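Local coordinates for protein alpha,alpha-trehalose-phosphate synthase (UDP-forming) (Burkholderia multivorans, PDB 5UOF) that belongs to glycosyltransferase family 20 and carries the two-domain GT-B fold of that clan, pairing two Rossmann-like domains built around separate beta sheets, at residues 198-201 with 202-206; 247-250 with 251-254. All blocks are in the same frame, centred on the assembly; numbering follows the deposited sequence. Where two conformers were deposited one is given.

Contact 1: 198-201 with 202-206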
ATOM      1  N   ALA A 198     -14.501  -4.811   3.219  1.00 12.52           N
ATOM      2  CA  ALA A 198     -13.327  -4.509   2.409  1.00 14.73           C
ATOM      3  C   ALA A 198     -12.231  -5.541   2.623  1.00 12.96           C
ATOM      4  O   ALA A 198     -11.570  -5.952   1.666  1.00 13.77           O
ATOM      5  CB  ALA A 198     -12.817  -3.105   2.730  1.00 15.53           C
ATOM      6  N   ASP A 199     -12.014  -5.960   3.880  1.00 11.09           N
ATOM      7  CA  ASP A 199     -11.040  -7.012   4.160  1.00 14.03           C
ATOM      8  C   ASP A 199     -11.452  -8.314   3.485  1.00 13.18           C
ATOM      9  O   ASP A 199     -10.633  -8.997   2.860  1.00 12.98           O
ATOM     10  CB  ASP A 199     -10.912  -7.226   5.675  1.00 12.77           C
ATOM     11  CG  ASP A 199     -10.467  -5.980   6.409  1.00 17.56           C
ATOM     12  OD1 ASP A 199      -9.511  -5.324   5.942  1.00 14.41           O
ATOM     13  OD2 ASP A 199     -11.078  -5.661   7.453  1.00 21.77           O
ATOM     14  N   ARG A 200     -12.726  -8.681   3.624  1.00 12.69           N
ATOM     15  CA  ARG A 200     -13.246  -9.877   2.969  1.00 11.53           C
ATOM     16  C   ARG A 200     -13.042  -9.813   1.461  1.00 13.95           C
ATOM     17  O   ARG A 200     -12.637 -10.805   0.836  1.00 18.01           O
ATOM     18  CB  ARG A 200     -14.733 -10.035   3.308  1.00 12.45           C
ATOM     19  CG  ARG A 200     -15.414 -11.211   2.630  1.00 16.91           C
ATOM     20  CD  ARG A 200     -16.921 -11.003   2.494  1.00 21.70           C
ATOM     21  NE  ARG A 200     -17.223  -9.827   1.682  1.00 28.70           N
ATOM     22  CZ  ARG A 200     -17.113  -9.789   0.355  1.00 33.69           C
ATOM     23  NH1 ARG A 200     -16.710 -10.863  -0.314  1.00 36.35           N
ATOM     24  NH2 ARG A 200     -17.401  -8.675  -0.304  1.00 30.30           N
ATOM     25  N   GLN A 201     -13.311  -8.650   0.858  1.00 13.54           N
ATOM     26  CA  GLN A 201     -13.168  -8.519  -0.588  1.00 13.06           C
ATOM     27  C   GLN A 201     -11.708  -8.570  -1.017  1.00 13.34           C
ATOM     28  O   GLN A 201     -11.410  -9.092  -2.095  1.00 12.19           O
ATOM     29  CB  GLN A 201     -13.803  -7.217  -1.076  1.00 15.40           C
ATOM     30  CG  GLN A 201     -13.878  -7.129  -2.597  1.00 15.78           C
ATOM     31  CD  GLN A 201     -14.808  -8.173  -3.201  1.00 22.67           C
ATOM     32  OE1 GLN A 201     -15.984  -8.250  -2.841  1.00 26.78           O
ATOM     33  NE2 GLN A 201     -14.291  -8.971  -4.131  1.00 20.83           N
ATOM     34  N   ALA A 202     -10.793  -8.025  -0.205  1.00 13.84           N
ATOM     35  CA  ALA A 202      -9.370  -8.101  -0.539  1.00 11.57           C
ATOM     36  C   ALA A 202      -8.909  -9.548  -0.635  1.00 12.15           C
ATOM     37  O   ALA A 202      -8.169  -9.920  -1.557  1.00 13.35           O
ATOM     38  CB  ALA A 202      -8.541  -7.349   0.505  1.00 10.68           C
ATOM     39  N   PHE A 203      -9.329 -10.380   0.320  1.00 11.65           N
ATOM     40  CA  PHE A 203      -8.982 -11.796   0.288  1.00 14.30           C
ATOM     41  C   PHE A 203      -9.610 -12.475  -0.924  1.00 14.65           C
ATOM     42  O   PHE A 203      -8.943 -13.224  -1.648  1.00 16.75           O
ATOM     43  CB  PHE A 203      -9.435 -12.449   1.594  1.00 12.81           C
ATOM     44  CG  PHE A 203      -9.132 -13.916   1.688  1.00 16.87           C
ATOM     45  CD1 PHE A 203      -7.837 -14.359   1.920  1.00 14.34           C
ATOM     46  CD2 PHE A 203     -10.148 -14.859   1.576  1.00 16.79           C
ATOM     47  CE1 PHE A 203      -7.555 -15.719   2.016  1.00 17.66           C
ATOM     48  CE2 PHE A 203      -9.872 -16.222   1.674  1.00 18.87           C
ATOM     49  CZ  PHE A 203      -8.572 -16.650   1.893  1.00 18.82           C
ATOM     50  N   THR A 204     -10.897 -12.209  -1.161  1.00 13.37           N
ATOM     51  CA  THR A 204     -11.590 -12.781  -2.311  1.00 13.47           C
ATOM     52  C   THR A 204     -10.926 -12.359  -3.616  1.00 17.98           C
ATOM     53  O   THR A 204     -10.759 -13.177  -4.530  1.00 16.58           O
ATOM     54  CB  THR A 204     -13.062 -12.359  -2.284  1.00 17.08           C
ATOM     55  OG1 THR A 204     -13.661 -12.836  -1.073  1.00 20.17           O
ATOM     56  CG2 THR A 204     -13.811 -12.954  -3.453  1.00 20.05           C
ATOM     57  N   ASP A 205     -10.537 -11.084  -3.714  1.00 14.77           N
ATOM     58  CA  ASP A 205      -9.838 -10.598  -4.900  1.00 14.20           C
ATOM     59  C   ASP A 205      -8.566 -11.393  -5.157  1.00 14.19           C
ATOM     60  O   ASP A 205      -8.269 -11.742  -6.302  1.00 16.03           O
ATOM     61  CB  ASP A 205      -9.488  -9.118  -4.748  1.00 14.61           C
ATOM     62  CG  ASP A 205     -10.672  -8.198  -5.009  1.00 19.88           C
ATOM     63  OD1 ASP A 205     -11.722  -8.673  -5.487  1.00 17.63           O
ATOM     64  OD2 ASP A 205     -10.537  -6.986  -4.736  1.00 17.63           O
ATOM     65  N   TYR A 206      -7.789 -11.658  -4.107  1.00 14.36           N
ATOM     66  CA  TYR A 206      -6.569 -12.439  -4.283  1.00 13.53           C
ATOM     67  C   TYR A 206      -6.890 -13.802  -4.878  1.00 15.27           C
ATOM     68  O   TYR A 206      -6.270 -14.228  -5.859  1.00 15.87           O
ATOM     69  CB  TYR A 206      -5.834 -12.593  -2.945  1.00 13.55           C
ATOM     70  CG  TYR A 206      -4.457 -13.239  -3.073  1.00 13.53           C
ATOM     71  CD1 TYR A 206      -4.314 -14.621  -3.159  1.00 16.60           C
ATOM     72  CD2 TYR A 206      -3.301 -12.463  -3.084  1.00 13.38           C
ATOM     73  CE1 TYR A 206      -3.061 -15.203  -3.270  1.00 18.85           C
ATOM     74  CE2 TYR A 206      -2.045 -13.044  -3.203  1.00 13.81           C
ATOM     75  CZ  TYR A 206      -1.935 -14.413  -3.295  1.00 14.38           C
ATOM     76  OH  TYR A 206      -0.695 -14.997  -3.412  1.00 14.89           O
TER
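Gln201 and Asp205 meet one turn apart on helix 197-209, an i to i+4 side-chain pair laid over the alpha-helical ladder of the same residues. Gln201 NE2 donates to Asp205 OD1 over 2.9 Å with an N-H...O angle of 161°. The carboxylate oxygen lies nearly in the plane of the amide, yet the nitrogen reaches it from above the carboxylate plane, the two flat groups being turned 47° apart. What brings the amide there is a chain that leaves with CG trans to the backbone N and then bends at chi2. The other end of the amide, OE1, accepts from Arg200 NH2 at 2.9 Å, so arginine, glutamine and aspartate form a polar chain along one flank of the helix. Beneath it, Asp205 N donates to Gln201 O at 2.7 Å. Arg200 O takes two donors, Thr204 N and Thr204 OG1, each at 3.0 Å.

Farther out, Asp197 forms a salt bridge with Arg200 NE, and Arg209 of the second subunit forms one with Asp205 OD2, carrying the chain of polar groups across the dimer interface. Phe203 instead packs against helix 179-186 and Val230 of strand 226-232. Of the two bonds on Arg200 O, that from Thr204 OG1 arrives above the carbonyl plane, 38° out of it.

Contact 2: 247-250 with 251-254; sequences VQYG and ARKP
Tyr249 O accepts from Arg252 N across a type I beta turn that joins the end of helix 239-248 to the start of helix 253-262. The bond is long, 3.3 Å, but straight at the hydrogen (166°), and the donor stands above the carbonyl plane of Tyr249. Tyr249 is the first residue to leave helical backbone angles, while Gly250 N still donates to Val247 O. A water bridges the bend: it donates to Gln248 O at 2.7 Å and accepts from Ala251 N at 2.9 Å, linking the last helical residue to the turn where no direct backbone bond joins that pair. Arg252 then takes the N-cap position of the next helix. The whole segment is thus a short helix-to-helix connection through a type I turn on the protein surface, inside the glycosyltransferase family 20 region.

The same two residues also meet through their side chains, in a cation-pi stack. The Arg252 guanidinium lies over one face of the Tyr249 ring, with CZ 3.9 Å from the ring centroid and the planes 28° apart. It is displaced toward the hydroxyl end of the ring: Arg252 NH2 comes to 3.3 Å from Tyr249 CZ, and NH1 to 3.6 Å from CE2. Chi1 sets Arg252 CG beside its own backbone N, 3.8 Å from Tyr249 CD2, and the bend at chi2 (-59°) turns the outer chain so that the guanidinium comes back over the ring. The positive charge probably adds an electrostatic attraction to the ring's pi cloud. The tyrosine is anchored from beyond the turn, where its OH is hydrogen-bonded to Glu351 OE1 and its side chain packs on Asn353 and Ala357 of helix 352-361.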
ATOM      1  N   VAL A 247     -20.682   6.410  33.928  1.00 14.53           N
ATOM      2  CA  VAL A 247     -21.408   7.152  34.959  1.00 15.21           C
ATOM      3  C   VAL A 247     -20.975   6.702  36.345  1.00 15.93           C
ATOM      4  O   VAL A 247     -20.796   7.520  37.256  1.00 21.00           O
ATOM      5  CB  VAL A 247     -22.927   6.976  34.767  1.00 18.19           C
ATOM      6  CG1 VAL A 247     -23.709   7.470  36.010  1.00 18.53           C
ATOM      7  CG2 VAL A 247     -23.369   7.705  33.501  1.00 19.18           C
ATOM      8  N   GLN A 248     -20.794   5.394  36.522  1.00 18.62           N
ATOM      9  CA  GLN A 248     -20.424   4.838  37.823  0.61 22.95           C
ATOM     10  C   GLN A 248     -19.085   5.375  38.304  1.00 21.42           C
ATOM     11  O   GLN A 248     -18.861   5.517  39.516  1.00 22.59           O
ATOM     12  CB  GLN A 248     -20.370   3.313  37.748  0.61 23.37           C
ATOM     13  CG  GLN A 248     -21.724   2.617  37.812  0.61 26.99           C
ATOM     14  CD  GLN A 248     -21.628   1.124  37.527  0.61 34.22           C
ATOM     15  OE1 GLN A 248     -20.555   0.606  37.202  0.61 38.05           O
ATOM     16  NE2 GLN A 248     -22.753   0.430  37.638  0.61 33.98           N
ATOM     17  N   TYR A 249     -18.184   5.681  37.373  1.00 17.09           N
ATOM     18  CA  TYR A 249     -16.872   6.235  37.680  1.00 15.87           C
ATOM     19  C   TYR A 249     -16.839   7.757  37.619  1.00 18.46           C
ATOM     20  O   TYR A 249     -15.759   8.347  37.697  1.00 16.31           O
ATOM     21  CB  TYR A 249     -15.827   5.662  36.724  1.00 15.84           C
ATOM     22  CG  TYR A 249     -15.218   4.383  37.237  1.00 17.82           C
ATOM     23  CD1 TYR A 249     -16.022   3.322  37.628  1.00 22.00           C
ATOM     24  CD2 TYR A 249     -13.846   4.249  37.357  1.00 25.44           C
ATOM     25  CE1 TYR A 249     -15.468   2.147  38.117  1.00 26.33           C
ATOM     26  CE2 TYR A 249     -13.282   3.080  37.845  1.00 24.74           C
ATOM     27  CZ  TYR A 249     -14.097   2.038  38.224  1.00 31.01           C
ATOM     28  OH  TYR A 249     -13.537   0.873  38.705  1.00 41.67           O
ATOM     29  N   GLY A 250     -17.995   8.412  37.489  1.00 19.09           N
ATOM     30  CA  GLY A 250     -18.000   9.852  37.303  1.00 16.33           C
ATOM     31  C   GLY A 250     -17.539  10.650  38.505  1.00 17.02           C
ATOM     32  O   GLY A 250     -17.208  11.832  38.359  1.00 20.49           O
ATOM     33  N   ALA A 251     -17.507  10.038  39.687  1.00 16.24           N
ATOM     34  CA  ALA A 251     -17.120  10.735  40.904  1.00 18.77           C
ATOM     35  C   ALA A 251     -15.720  10.371  41.379  1.00 18.94           C
ATOM     36  O   ALA A 251     -15.294  10.857  42.431  1.00 21.50           O
ATOM     37  CB  ALA A 251     -18.135  10.454  42.017  1.00 17.94           C
ATOM     38  N   ARG A 252     -15.004   9.517  40.646  1.00 19.23           N
ATOM     39  CA  ARG A 252     -13.668   9.103  41.060  1.00 20.15           C
ATOM     40  C   ARG A 252     -12.717  10.294  41.084  1.00 22.57           C
ATOM     41  O   ARG A 252     -12.823  11.211  40.270  1.00 19.78           O
ATOM     42  CB  ARG A 252     -13.131   8.034  40.110  1.00 18.40           C
ATOM     43  CG  ARG A 252     -13.875   6.725  40.213  1.00 21.81           C
ATOM     44  CD  ARG A 252     -13.795   6.168  41.617  1.00 26.88           C
ATOM     45  NE  ARG A 252     -14.378   4.837  41.664  1.00 39.85           N
ATOM     46  CZ  ARG A 252     -13.690   3.719  41.460  1.00 38.93           C
ATOM     47  NH1 ARG A 252     -12.386   3.771  41.210  1.00 42.03           N
ATOM     48  NH2 ARG A 252     -14.310   2.551  41.510  1.00 35.72           N
ATOM     49  N   LYS A 253     -11.767  10.264  42.024  1.00 24.84           N
ATOM     50  CA  LYS A 253     -10.836  11.382  42.191  1.00 23.37           C
ATOM     51  C   LYS A 253     -10.147  11.815  40.897  1.00 21.50           C
ATOM     52  O   LYS A 253     -10.121  13.025  40.625  1.00 23.05           O
ATOM     53  CB  LYS A 253      -9.807  11.027  43.277  1.00 29.59           C
ATOM     54  N   PRO A 254      -9.608  10.921  40.058  1.00 20.27           N
ATOM     55  CA  PRO A 254      -8.942  11.398  38.830  1.00 23.06           C
ATOM     56  C   PRO A 254      -9.872  12.138  37.887  1.00 24.86           C
ATOM     57  O   PRO A 254      -9.441  13.091  37.222  1.00 22.98           O
ATOM     58  CB  PRO A 254      -8.406  10.105  38.197  1.00 23.07           C
ATOM     59  CG  PRO A 254      -8.331   9.134  39.313  1.00 27.52           C
ATOM     60  CD  PRO A 254      -9.490   9.457  40.198  1.00 23.76           C
TER
HETATM   61  O   HOH W   1     -17.586   7.412  40.884  1.00 26.85           O

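Contact 1 comes first along the chain and closes before contact 2 opens; their centres are 44 Å apart, with about 31 Å between nearest atoms, and they lie on opposite sides of the chain's centre. Contact 1 sits within helix 197-209, which follows strand 191-194 of the mixed sheet and packs against strand 226-232 of that sheet. Contact 2 joins helices 239-248 and 253-262, just ahead of strand 266-271 in the parallel six-stranded sheet. They therefore belong to different parts of the GT-B architecture: 198-206 reaches the second subunit through Gln201 and Asp205, whereas 247-254 has no contact with another chain of the assembly and rests on helix 352-361.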